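PDB 6QP0: putative chromatin binding protein from Chaetomium thermophilum, which is Kti12, a PSTK-like, tRNA-dependent ATPase essential for tRNA modification by Elongator, the chain here covering its P-loop nucleotide-binding domain. Local coordinates for residues A[12-18]-A[230-234]; A[79-85]-A[197-203]; A[139-143]-A[222-226]. One frame throughout, in Å; residues are numbered along the deposited sequence.

Overall arrangement
From the N terminus, strand 4-9 leads into the P-loop, and 12-18 meets 230-234, which carries the end of edge strand 228-231 into the loop beyond, more than 200 residues later, closing interaction 1, the longest loop of the three. Interactions 2 and 3 both lie within that loop. Interaction 2 brings the loop after strand 72-77 against the loop between helices 162-174 and 205-213; interaction 3 sets helix 136-148 against the loop before strand 228-231. Their segments alternate along the chain, so these two loops cross, yet their nearest atoms stay about 10 Å apart. Interactions 1 and 2 touch, through Ser12 with Tyr203 and Thr16 with Asp199, and share the aluminum fluoride; interaction 3 lies across the chain's centre from interaction 2.

Interaction 1: A[12-18]-A[230-234]; sequences SSGKTTR and LLAWD. With MG (magnesium ion), chain D; ADP (adenosine-5'-diphosphate), chain B; AF3 (aluminum fluoride), chain C.
Trp233 NE1 donates to the backbone Ser13 O at 2.8 Å, N-H...O 155°, tying the base-binding loop after strand 228-231 to the P-loop (Walker A) that precedes helix 15-31. The donor stands above the carbonyl plane of Ser13, and the acceptor lies at the edge of the indole. This bond helps fix the ring's rotation while one indole face stacks on adenine, ADP C5 lying 3.4 Å above its plane and over its centre. Arg18 comes from the other segment: a bend at chi2 (62°) carries its guanidinium between ADP N6, over one face, and Leu231 CB, over the opposite face. Its NH2 points at Ala232 O, but the modelled separation is too short to judge the strength of that bond. Leu231 CD1 packs on Arg18 CG at 3.7 Å. Further out, the phosphates are gripped by the P-loop and the start of the helix, with Thr17 N 2.7 Å from ADP O2A. Lys15 NZ bonds both ADP O3B and, at 3.0 Å, AF3 F3. Ser13 OG is held by Leu10 O, and Ser12 OG by Trp208. Asp130 completes the protein's share of the magnesium site, where Thr16 OG1 binds the metal at 2.0 Å.

Interaction 2: A[79-85]-A[197-203]; sequences ATLSISR and ESDEEPY. With AF3 (aluminum fluoride), chain C.
Among the polar contacts, Arg85 grips the single backbone oxygen Ser198 O end-on with two nitrogens, NH1 at 3.0 Å (N-H...O 153°) and NH2 at 3.1 Å. The oxygen lies in the guanidinium plane, and both donors reach it from the same face of its carbonyl. The same plane holds AF3 F2, to which Arg85 NH2 donates at 2.7 Å and nearly straight, 165°; NE adds a weak bond. Glu201 O sits over one guanidinium face without a hydrogen bond. Tyr203 directs its OH at AF3 F3, a pair modelled too close for its length to carry weight. A water accepts from Ala79 N and donates weakly to Asp199 OD1, whose carboxylate is also salt-bridged through OD2 to Arg20. Van der Waals contact comes from the arm of Arg85: extended from CG to NE (chi2 161°), it crosses the Tyr203 ring, with CD 3.5 Å from the ring centroid in a CH-pi contact. Ala79 CB meets Glu197 O at 3.5 Å. Both segments are loops that close over the P-loop nucleotide site. Since aluminum fluoride commonly mimics a transferring phosphoryl group, the paired grip on Ser198 O probably holds Arg85 where its positive charge could help balance that group.

Interaction 3: A[139-143]-A[222-226]; sequences RYQLY and TRWDS
Arg139 NE donates to Asp225 OD1 at 2.8 Å, N-H...O 150°, in a salt bridge whose acceptor lies in the guanidinium plane while the donor stands above the carboxylate plane. The two flat groups are turned well out of one plane, and a bend at chi3 (-64°) of Arg139 turns the guanidinium toward this partner. Its remaining nitrogens are held elsewhere, NH1 by Asn133 O and NH2 by Glu216 O, and Asp225 OD2 accepts from Asn219 N, so both partners of the bridge are fixed from several sides. Beside it, a water donates to Arg139 O and to Trp224 O, each at 3.0 Å, linking the two backbones. These bonds join helix 136-148 of the P-loop NTPase fold to the loop that enters edge strand 228-231. Trp224 leans into the helix between two tyrosines. Tyr140 presents its edge to the indole face in an offset edge-to-face pair, its centroid 5.2 Å from that of the six-membered ring of Trp224 and the planes at 89°, with CD1 3.5 Å from Trp224 CE3. Tyr143, one helical turn on, offers its ring face to Trp224 CA in a CH-pi contact, while the CB atoms of Tyr143 and Trp224 meet at 3.5 Å. Past that ring, Arg223 CD lies 3.6 Å from Tyr143 OH.

Interaction 1: A[12-18]-A[230-234]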
loop_
_atom_site.group_PDB
_atom_site.type_symbol
_atom_site.label_atom_id
_atom_site.label_comp_id
_atom_site.label_asym_id
_atom_site.label_seq_id
_atom_site.Cartn_x
_atom_site.Cartn_y
_atom_site.Cartn_z
ATOM N N SER A 12 9.208 -4.030 -4.029
ATOM C CA SER A 12 9.801 -3.373 -5.194
ATOM C C SER A 12 8.956 -3.600 -6.447
ATOM O O SER A 12 9.477 -3.806 -7.545
ATOM C CB SER A 12 11.241 -3.847 -5.420
ATOM O OG SER A 12 11.675 -4.700 -4.373
ATOM N N SER A 13 7.637 -3.548 -6.282
ATOM C CA SER A 13 6.705 -3.740 -7.384
ATOM C C SER A 13 6.157 -2.429 -7.934
ATOM O O SER A 13 5.374 -2.454 -8.888
ATOM C CB SER A 13 5.542 -4.635 -6.940
ATOM O OG SER A 13 4.830 -4.051 -5.861
ATOM N N GLY A 14 6.546 -1.296 -7.362
ATOM C CA GLY A 14 6.085 -0.007 -7.827
ATOM C C GLY A 14 4.998 0.638 -6.996
ATOM O O GLY A 14 4.327 1.548 -7.496
ATOM N N LYS A 15 4.805 0.200 -5.751
ATOM C CA LYS A 15 3.782 0.795 -4.898
ATOM C C LYS A 15 4.017 2.290 -4.726
ATOM O O LYS A 15 3.133 3.111 -5.001
ATOM C CB LYS A 15 3.766 0.093 -3.538
ATOM C CG LYS A 15 3.299 -1.353 -3.584
ATOM C CD LYS A 15 3.378 -2.008 -2.210
ATOM C CE LYS A 15 4.626 -2.867 -2.065
ATOM N NZ LYS A 15 5.879 -2.110 -2.333
ATOM N N THR A 16 5.214 2.665 -4.263
ATOM C CA THR A 16 5.499 4.073 -4.006
ATOM C C THR A 16 5.356 4.900 -5.278
ATOM O O THR A 16 4.823 6.015 -5.247
ATOM C CB THR A 16 6.906 4.227 -3.424
ATOM O OG1 THR A 16 7.066 3.349 -2.302
ATOM C CG2 THR A 16 7.145 5.661 -2.977
ATOM N N THR A 17 5.820 4.366 -6.409
ATOM C CA THR A 17 5.742 5.104 -7.663
ATOM C C THR A 17 4.293 5.367 -8.053
ATOM O O THR A 17 3.926 6.497 -8.397
ATOM C CB THR A 17 6.470 4.329 -8.761
ATOM O OG1 THR A 17 7.703 3.815 -8.238
ATOM C CG2 THR A 17 6.766 5.231 -9.950
ATOM N N ARG A 18 3.449 4.334 -7.997
ATOM C CA ARG A 18 2.034 4.520 -8.300
ATOM C C ARG A 18 1.333 5.354 -7.234
ATOM O O ARG A 18 0.427 6.131 -7.555
ATOM C CB ARG A 18 1.345 3.163 -8.442
ATOM C CG ARG A 18 1.110 2.718 -9.884
ATOM C CD ARG A 18 2.409 2.554 -10.661
ATOM N NE ARG A 18 2.206 1.799 -11.896
ATOM C CZ ARG A 18 1.732 2.314 -13.028
ATOM N NH1 ARG A 18 1.400 3.597 -13.097
ATOM N NH2 ARG A 18 1.584 1.542 -14.094
ATOM N N LEU A 230 -6.087 -2.550 -10.320
ATOM C CA LEU A 230 -4.730 -2.988 -10.609
ATOM C C LEU A 230 -4.076 -2.038 -11.601
ATOM O O LEU A 230 -4.749 -1.414 -12.426
ATOM C CB LEU A 230 -4.713 -4.419 -11.166
ATOM C CG LEU A 230 -5.300 -5.506 -10.263
ATOM C CD1 LEU A 230 -6.813 -5.582 -10.396
ATOM C CD2 LEU A 230 -4.666 -6.857 -10.568
ATOM N N LEU A 231 -2.750 -1.935 -11.509
ATOM C CA LEU A 231 -1.964 -1.082 -12.403
ATOM C C LEU A 231 -0.656 -1.806 -12.708
ATOM O O LEU A 231 0.242 -1.861 -11.862
ATOM C CB LEU A 231 -1.695 0.285 -11.785
ATOM C CG LEU A 231 -2.874 1.236 -11.589
ATOM C CD1 LEU A 231 -2.410 2.499 -10.870
ATOM C CD2 LEU A 231 -3.512 1.583 -12.918
ATOM N N ALA A 232 -0.552 -2.359 -13.910
ATOM C CA ALA A 232 0.713 -2.902 -14.375
ATOM C C ALA A 232 1.650 -1.762 -14.760
ATOM O O ALA A 232 1.221 -0.638 -15.035
ATOM C CB ALA A 232 0.499 -3.838 -15.564
ATOM N N TRP A 233 2.949 -2.058 -14.772
ATOM C CA TRP A 233 3.926 -1.048 -15.160
ATOM C C TRP A 233 3.632 -0.514 -16.559
ATOM O O TRP A 233 3.633 0.701 -16.787
ATOM C CB TRP A 233 5.340 -1.627 -15.096
ATOM C CG TRP A 233 5.894 -1.739 -13.710
ATOM C CD1 TRP A 233 5.207 -1.624 -12.533
ATOM C CD2 TRP A 233 7.260 -1.981 -13.354
ATOM N NE1 TRP A 233 6.062 -1.785 -11.470
ATOM C CE2 TRP A 233 7.327 -2.005 -11.946
ATOM C CE3 TRP A 233 8.432 -2.184 -14.089
ATOM C CZ2 TRP A 233 8.521 -2.222 -11.261
ATOM C CZ3 TRP A 233 9.615 -2.399 -13.406
ATOM C CH2 TRP A 233 9.650 -2.417 -12.006
ATOM N N ASP A 234 3.374 -1.413 -17.509
ATOM C CA ASP A 234 3.179 -1.010 -18.895
ATOM C C ASP A 234 1.905 -0.204 -19.099
ATOM O O ASP A 234 1.757 0.424 -20.154
ATOM C CB ASP A 234 3.167 -2.249 -19.790
ATOM C CG ASP A 234 4.439 -3.066 -19.660
ATOM O OD1 ASP A 234 5.536 -2.468 -19.660
ATOM O OD2 ASP A 234 4.339 -4.306 -19.544
HETATM MG MG MG D . 6.584 1.765 -1.148
HETATM P PB ADP B . 8.196 -0.093 -3.983
HETATM O O1B ADP B . 8.312 1.149 -3.127
HETATM O O2B ADP B . 8.973 -1.217 -3.357
HETATM O O3B ADP B . 6.748 -0.503 -4.102
HETATM P PA ADP B . 9.038 1.683 -6.159
HETATM O O1A ADP B . 9.988 2.484 -5.302
HETATM O O2A ADP B . 7.710 2.399 -6.273
HETATM O O3A ADP B . 8.823 0.189 -5.489
HETATM O "O5'" ADP B . 9.712 1.470 -7.662
HETATM C "C5'" ADP B . 10.781 0.552 -7.777
HETATM C "C4'" ADP B . 11.568 0.847 -8.889
HETATM O "O4'" ADP B . 10.890 0.368 -10.150
HETATM C "C3'" ADP B . 11.744 2.431 -9.066
HETATM O "O3'" ADP B . 13.120 2.741 -9.581
HETATM C "C2'" ADP B . 10.890 2.767 -9.897
HETATM O "O2'" ADP B . 11.425 3.853 -10.749
HETATM C "C1'" ADP B . 10.555 1.430 -10.826
HETATM N N9 ADP B . 9.156 1.393 -11.090
HETATM C C8 ADP B . 8.092 1.256 -10.300
HETATM N N7 ADP B . 7.012 1.296 -11.088
HETATM C C5 ADP B . 7.427 1.457 -12.356
HETATM C C6 ADP B . 6.737 1.559 -13.545
HETATM N N6 ADP B . 5.466 1.584 -14.261
HETATM N N1 ADP B . 7.388 1.717 -14.684
HETATM C C2 ADP B . 8.740 1.779 -14.687
HETATM N N3 ADP B . 9.427 1.680 -13.523
HETATM C C4 ADP B . 8.762 1.519 -12.363
HETATM AL AL AF3 C . 9.361 -0.607 -1.284
HETATM F F1 AF3 C . 8.274 0.658 -0.905
HETATM F F2 AF3 C . 10.929 -0.233 -1.851
HETATM F F3 AF3 C . 8.753 -2.178 -1.557
HETATM O O HOH W 1 8.118 2.952 0.105
#

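Interaction 2: A[79-85]-A[197-203]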
loop_
_atom_site.group_PDB
_atom_site.type_symbol
_atom_site.label_atom_id
_atom_site.label_comp_id
_atom_site.label_asym_id
_atom_site.label_seq_id
_atom_site.Cartn_x
_atom_site.Cartn_y
_atom_site.Cartn_z
ATOM N N ALA A 79 8.022 4.034 5.151
ATOM C CA ALA A 79 9.093 5.016 5.268
ATOM C C ALA A 79 8.655 6.226 6.084
ATOM O O ALA A 79 9.427 6.742 6.901
ATOM C CB ALA A 79 9.556 5.449 3.876
ATOM N N THR A 80 7.422 6.701 5.874
ATOM C CA THR A 80 6.938 7.846 6.638
ATOM C C THR A 80 6.845 7.521 8.123
ATOM O O THR A 80 7.024 8.408 8.964
ATOM C CB THR A 80 5.571 8.299 6.121
ATOM O OG1 THR A 80 4.618 7.242 6.287
ATOM C CG2 THR A 80 5.657 8.697 4.654
ATOM N N LEU A 81 6.559 6.267 8.458
ATOM C CA LEU A 81 6.510 5.811 9.837
ATOM C C LEU A 81 7.835 5.225 10.303
ATOM O O LEU A 81 7.895 4.643 11.390
ATOM C CB LEU A 81 5.401 4.771 10.003
ATOM C CG LEU A 81 4.006 5.228 9.575
ATOM C CD1 LEU A 81 3.017 4.080 9.676
ATOM C CD2 LEU A 81 3.543 6.414 10.413
ATOM N N SER A 82 8.891 5.364 9.506
ATOM C CA SER A 82 10.215 4.859 9.862
ATOM C C SER A 82 10.155 3.375 10.217
ATOM O O SER A 82 10.718 2.924 11.217
ATOM C CB SER A 82 10.812 5.673 11.009
ATOM O OG SER A 82 10.934 7.037 10.648
ATOM N N ILE A 83 9.458 2.613 9.382
ATOM C CA ILE A 83 9.360 1.166 9.525
ATOM C C ILE A 83 10.315 0.547 8.511
ATOM O O ILE A 83 10.046 0.556 7.304
ATOM C CB ILE A 83 7.924 0.668 9.319
ATOM C CG1 ILE A 83 7.009 1.225 10.412
ATOM C CG2 ILE A 83 7.888 -0.858 9.300
ATOM C CD1 ILE A 83 5.538 0.925 10.205
ATOM N N SER A 84 11.433 0.016 8.994
ATOM C CA SER A 84 12.405 -0.606 8.108
ATOM C C SER A 84 11.828 -1.872 7.481
ATOM O O SER A 84 10.972 -2.547 8.059
ATOM C CB SER A 84 13.687 -0.937 8.871
ATOM O OG SER A 84 14.700 -1.390 7.992
ATOM N N ARG A 85 12.313 -2.191 6.279
ATOM C CA ARG A 85 11.859 -3.379 5.568
ATOM C C ARG A 85 12.262 -4.674 6.257
ATOM O O ARG A 85 11.756 -5.737 5.884
ATOM C CB ARG A 85 12.410 -3.371 4.141
ATOM C CG ARG A 85 11.889 -2.236 3.281
ATOM C CD ARG A 85 12.789 -1.992 2.081
ATOM N NE ARG A 85 12.210 -1.028 1.149
ATOM C CZ ARG A 85 12.197 0.288 1.339
ATOM N NH1 ARG A 85 12.724 0.813 2.437
ATOM N NH2 ARG A 85 11.647 1.083 0.431
ATOM N N GLU A 197 15.094 5.176 6.365
ATOM C CA GLU A 197 13.671 5.444 6.184
ATOM C C GLU A 197 13.399 5.871 4.740
ATOM O O GLU A 197 12.676 6.851 4.491
ATOM C CB GLU A 197 13.209 6.520 7.175
ATOM C CG GLU A 197 13.852 7.886 6.976
ATOM C CD GLU A 197 13.397 8.906 8.011
ATOM O OE1 GLU A 197 12.237 9.364 7.929
ATOM O OE2 GLU A 197 14.197 9.243 8.911
ATOM N N SER A 198 13.950 5.131 3.796
ATOM C CA SER A 198 13.999 5.542 2.402
ATOM C C SER A 198 12.972 4.791 1.562
ATOM O O SER A 198 12.493 3.714 1.926
ATOM C CB SER A 198 15.403 5.307 1.832
ATOM O OG SER A 198 15.476 5.693 0.470
ATOM N N ASP A 199 12.635 5.391 0.421
ATOM C CA ASP A 199 11.782 4.766 -0.579
ATOM C C ASP A 199 12.564 3.908 -1.566
ATOM O O ASP A 199 11.952 3.264 -2.425
ATOM C CB ASP A 199 11.000 5.836 -1.352
ATOM C CG ASP A 199 9.839 6.400 -0.559
ATOM O OD1 ASP A 199 9.352 5.708 0.360
ATOM O OD2 ASP A 199 9.403 7.532 -0.863
ATOM N N GLU A 200 13.899 3.887 -1.469
ATOM C CA GLU A 200 14.735 3.088 -2.359
ATOM C C GLU A 200 15.758 2.257 -1.588
ATOM O O GLU A 200 16.785 1.864 -2.152
ATOM C CB GLU A 200 15.440 3.978 -3.391
ATOM C CG GLU A 200 15.542 5.454 -3.012
ATOM C CD GLU A 200 14.309 6.254 -3.402
ATOM O OE1 GLU A 200 13.713 5.961 -4.461
ATOM O OE2 GLU A 200 13.937 7.179 -2.647
ATOM N N GLU A 201 15.501 1.974 -0.314
ATOM C CA GLU A 201 16.353 1.060 0.443
ATOM C C GLU A 201 16.019 -0.377 0.056
ATOM O O GLU A 201 14.848 -0.767 0.108
ATOM C CB GLU A 201 16.156 1.259 1.945
ATOM C CG GLU A 201 17.405 1.694 2.702
ATOM C CD GLU A 201 18.404 0.568 2.889
ATOM O OE1 GLU A 201 19.581 0.744 2.508
ATOM O OE2 GLU A 201 18.013 -0.495 3.415
ATOM N N PRO A 202 16.998 -1.183 -0.340
ATOM C CA PRO A 202 16.693 -2.546 -0.784
ATOM C C PRO A 202 16.381 -3.474 0.379
ATOM O O PRO A 202 16.714 -3.212 1.537
ATOM C CB PRO A 202 17.977 -2.978 -1.500
ATOM C CG PRO A 202 19.050 -2.236 -0.782
ATOM C CD PRO A 202 18.445 -0.898 -0.411
ATOM N N TYR A 203 15.722 -4.575 0.039
ATOM C CA TYR A 203 15.522 -5.676 0.965
ATOM C C TYR A 203 16.714 -6.624 0.878
ATOM O O TYR A 203 17.393 -6.703 -0.150
ATOM C CB TYR A 203 14.246 -6.456 0.640
ATOM C CG TYR A 203 12.973 -5.642 0.530
ATOM C CD1 TYR A 203 12.792 -4.722 -0.496
ATOM C CD2 TYR A 203 11.932 -5.831 1.429
ATOM C CE1 TYR A 203 11.622 -3.992 -0.602
ATOM C CE2 TYR A 203 10.762 -5.110 1.328
ATOM C CZ TYR A 203 10.612 -4.192 0.314
ATOM O OH TYR A 203 9.439 -3.483 0.220
HETATM AL AL AF3 C . 9.361 -0.607 -1.284
HETATM F F1 AF3 C . 8.274 0.658 -0.905
HETATM F F2 AF3 C . 10.929 -0.233 -1.851
HETATM F F3 AF3 C . 8.753 -2.178 -1.557
HETATM O O HOH W 2 7.961 3.168 2.259
#

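Interaction 3: A[139-143]-A[222-226]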
loop_
_atom_site.group_PDB
_atom_site.type_symbol
_atom_site.label_atom_id
_atom_site.label_comp_id
_atom_site.label_asym_id
_atom_site.label_seq_id
_atom_site.Cartn_x
_atom_site.Cartn_y
_atom_site.Cartn_z
ATOM N N ARG A 139 -5.606 -6.751 5.406
ATOM C CA ARG A 139 -6.494 -5.985 4.538
ATOM C C ARG A 139 -7.923 -5.994 5.065
ATOM O O ARG A 139 -8.677 -5.044 4.831
ATOM C CB ARG A 139 -6.448 -6.534 3.110
ATOM C CG ARG A 139 -5.147 -6.241 2.362
ATOM C CD ARG A 139 -5.296 -6.467 0.853
ATOM N NE ARG A 139 -5.580 -7.862 0.519
ATOM C CZ ARG A 139 -4.661 -8.760 0.166
ATOM N NH1 ARG A 139 -3.380 -8.425 0.088
ATOM N NH2 ARG A 139 -5.029 -10.002 -0.116
ATOM N N TYR A 140 -8.313 -7.054 5.781
ATOM C CA TYR A 140 -9.642 -7.087 6.380
ATOM C C TYR A 140 -9.731 -6.134 7.566
ATOM O O TYR A 140 -10.768 -5.492 7.774
ATOM C CB TYR A 140 -9.994 -8.509 6.811
ATOM C CG TYR A 140 -11.311 -8.602 7.548
ATOM C CD1 TYR A 140 -12.513 -8.646 6.856
ATOM C CD2 TYR A 140 -11.354 -8.642 8.939
ATOM C CE1 TYR A 140 -13.720 -8.727 7.523
ATOM C CE2 TYR A 140 -12.557 -8.724 9.614
ATOM C CZ TYR A 140 -13.737 -8.766 8.901
ATOM O OH TYR A 140 -14.939 -8.846 9.564
ATOM N N GLN A 141 -8.659 -6.032 8.357
ATOM C CA GLN A 141 -8.633 -5.059 9.443
ATOM C C GLN A 141 -8.799 -3.646 8.900
ATOM O O GLN A 141 -9.592 -2.853 9.421
ATOM C CB GLN A 141 -7.327 -5.172 10.230
ATOM C CG GLN A 141 -7.061 -6.532 10.859
ATOM C CD GLN A 141 -5.755 -6.562 11.641
ATOM O OE1 GLN A 141 -5.350 -5.559 12.231
ATOM N NE2 GLN A 141 -5.087 -7.710 11.640
ATOM N N LEU A 142 -8.052 -3.314 7.842
ATOM C CA LEU A 142 -8.153 -1.986 7.247
ATOM C C LEU A 142 -9.551 -1.737 6.703
ATOM O O LEU A 142 -10.090 -0.630 6.829
ATOM C CB LEU A 142 -7.112 -1.832 6.140
ATOM C CG LEU A 142 -5.654 -1.868 6.599
ATOM C CD1 LEU A 142 -4.711 -2.008 5.419
ATOM C CD2 LEU A 142 -5.326 -0.614 7.393
ATOM N N TYR A 143 -10.153 -2.753 6.085
ATOM C CA TYR A 143 -11.534 -2.637 5.630
ATOM C C TYR A 143 -12.455 -2.280 6.791
ATOM O O TYR A 143 -13.237 -1.328 6.709
ATOM C CB TYR A 143 -11.961 -3.947 4.958
ATOM C CG TYR A 143 -13.449 -4.110 4.745
ATOM C CD1 TYR A 143 -14.097 -3.476 3.694
ATOM C CD2 TYR A 143 -14.202 -4.919 5.586
ATOM C CE1 TYR A 143 -15.458 -3.633 3.495
ATOM C CE2 TYR A 143 -15.560 -5.081 5.397
ATOM C CZ TYR A 143 -16.184 -4.438 4.350
ATOM O OH TYR A 143 -17.538 -4.601 4.162
ATOM N N THR A 222 -14.114 -11.425 -2.135
ATOM C CA THR A 222 -14.308 -10.999 -0.757
ATOM C C THR A 222 -14.585 -9.502 -0.702
ATOM O O THR A 222 -14.023 -8.724 -1.478
ATOM C CB THR A 222 -13.079 -11.329 0.092
ATOM O OG1 THR A 222 -11.945 -10.604 -0.399
ATOM C CG2 THR A 222 -12.787 -12.823 0.047
ATOM N N ARG A 223 -15.453 -9.107 0.232
ATOM C CA ARG A 223 -15.869 -7.716 0.336
ATOM C C ARG A 223 -14.750 -6.801 0.812
ATOM O O ARG A 223 -14.791 -5.599 0.525
ATOM C CB ARG A 223 -17.064 -7.599 1.284
ATOM C CG ARG A 223 -16.776 -8.072 2.698
ATOM C CD ARG A 223 -18.034 -8.104 3.549
ATOM N NE ARG A 223 -17.739 -8.488 4.926
ATOM C CZ ARG A 223 -17.520 -9.738 5.326
ATOM N NH1 ARG A 223 -17.258 -9.988 6.600
ATOM N NH2 ARG A 223 -17.559 -10.736 4.454
ATOM N N TRP A 224 -13.758 -7.326 1.528
ATOM C CA TRP A 224 -12.690 -6.485 2.049
ATOM C C TRP A 224 -11.569 -6.256 1.046
ATOM O O TRP A 224 -10.774 -5.327 1.228
ATOM C CB TRP A 224 -12.111 -7.087 3.335
ATOM C CG TRP A 224 -11.578 -8.471 3.176
ATOM C CD1 TRP A 224 -10.319 -8.825 2.790
ATOM C CD2 TRP A 224 -12.285 -9.693 3.409
ATOM N NE1 TRP A 224 -10.199 -10.193 2.762
ATOM C CE2 TRP A 224 -11.393 -10.750 3.140
ATOM C CE3 TRP A 224 -13.586 -9.998 3.818
ATOM C CZ2 TRP A 224 -11.760 -12.088 3.265
ATOM C CZ3 TRP A 224 -13.949 -11.327 3.942
ATOM C CH2 TRP A 224 -13.040 -12.355 3.667
ATOM N N ASP A 225 -11.486 -7.069 -0.004
ATOM C CA ASP A 225 -10.538 -6.835 -1.085
ATOM C C ASP A 225 -11.170 -6.122 -2.272
ATOM O O ASP A 225 -10.466 -5.817 -3.240
ATOM C CB ASP A 225 -9.918 -8.156 -1.549
ATOM C CG ASP A 225 -8.839 -8.654 -0.607
ATOM O OD1 ASP A 225 -8.342 -7.853 0.213
ATOM O OD2 ASP A 225 -8.479 -9.847 -0.694
ATOM N N SER A 226 -12.475 -5.850 -2.223
ATOM C CA SER A 226 -13.150 -5.107 -3.271
ATOM C C SER A 226 -13.605 -3.752 -2.741
ATOM O O SER A 226 -13.832 -3.597 -1.537
ATOM C CB SER A 226 -14.373 -5.865 -3.801
ATOM O OG SER A 226 -15.456 -5.769 -2.893
HETATM O O HOH W 3 -8.747 -3.465 2.317
#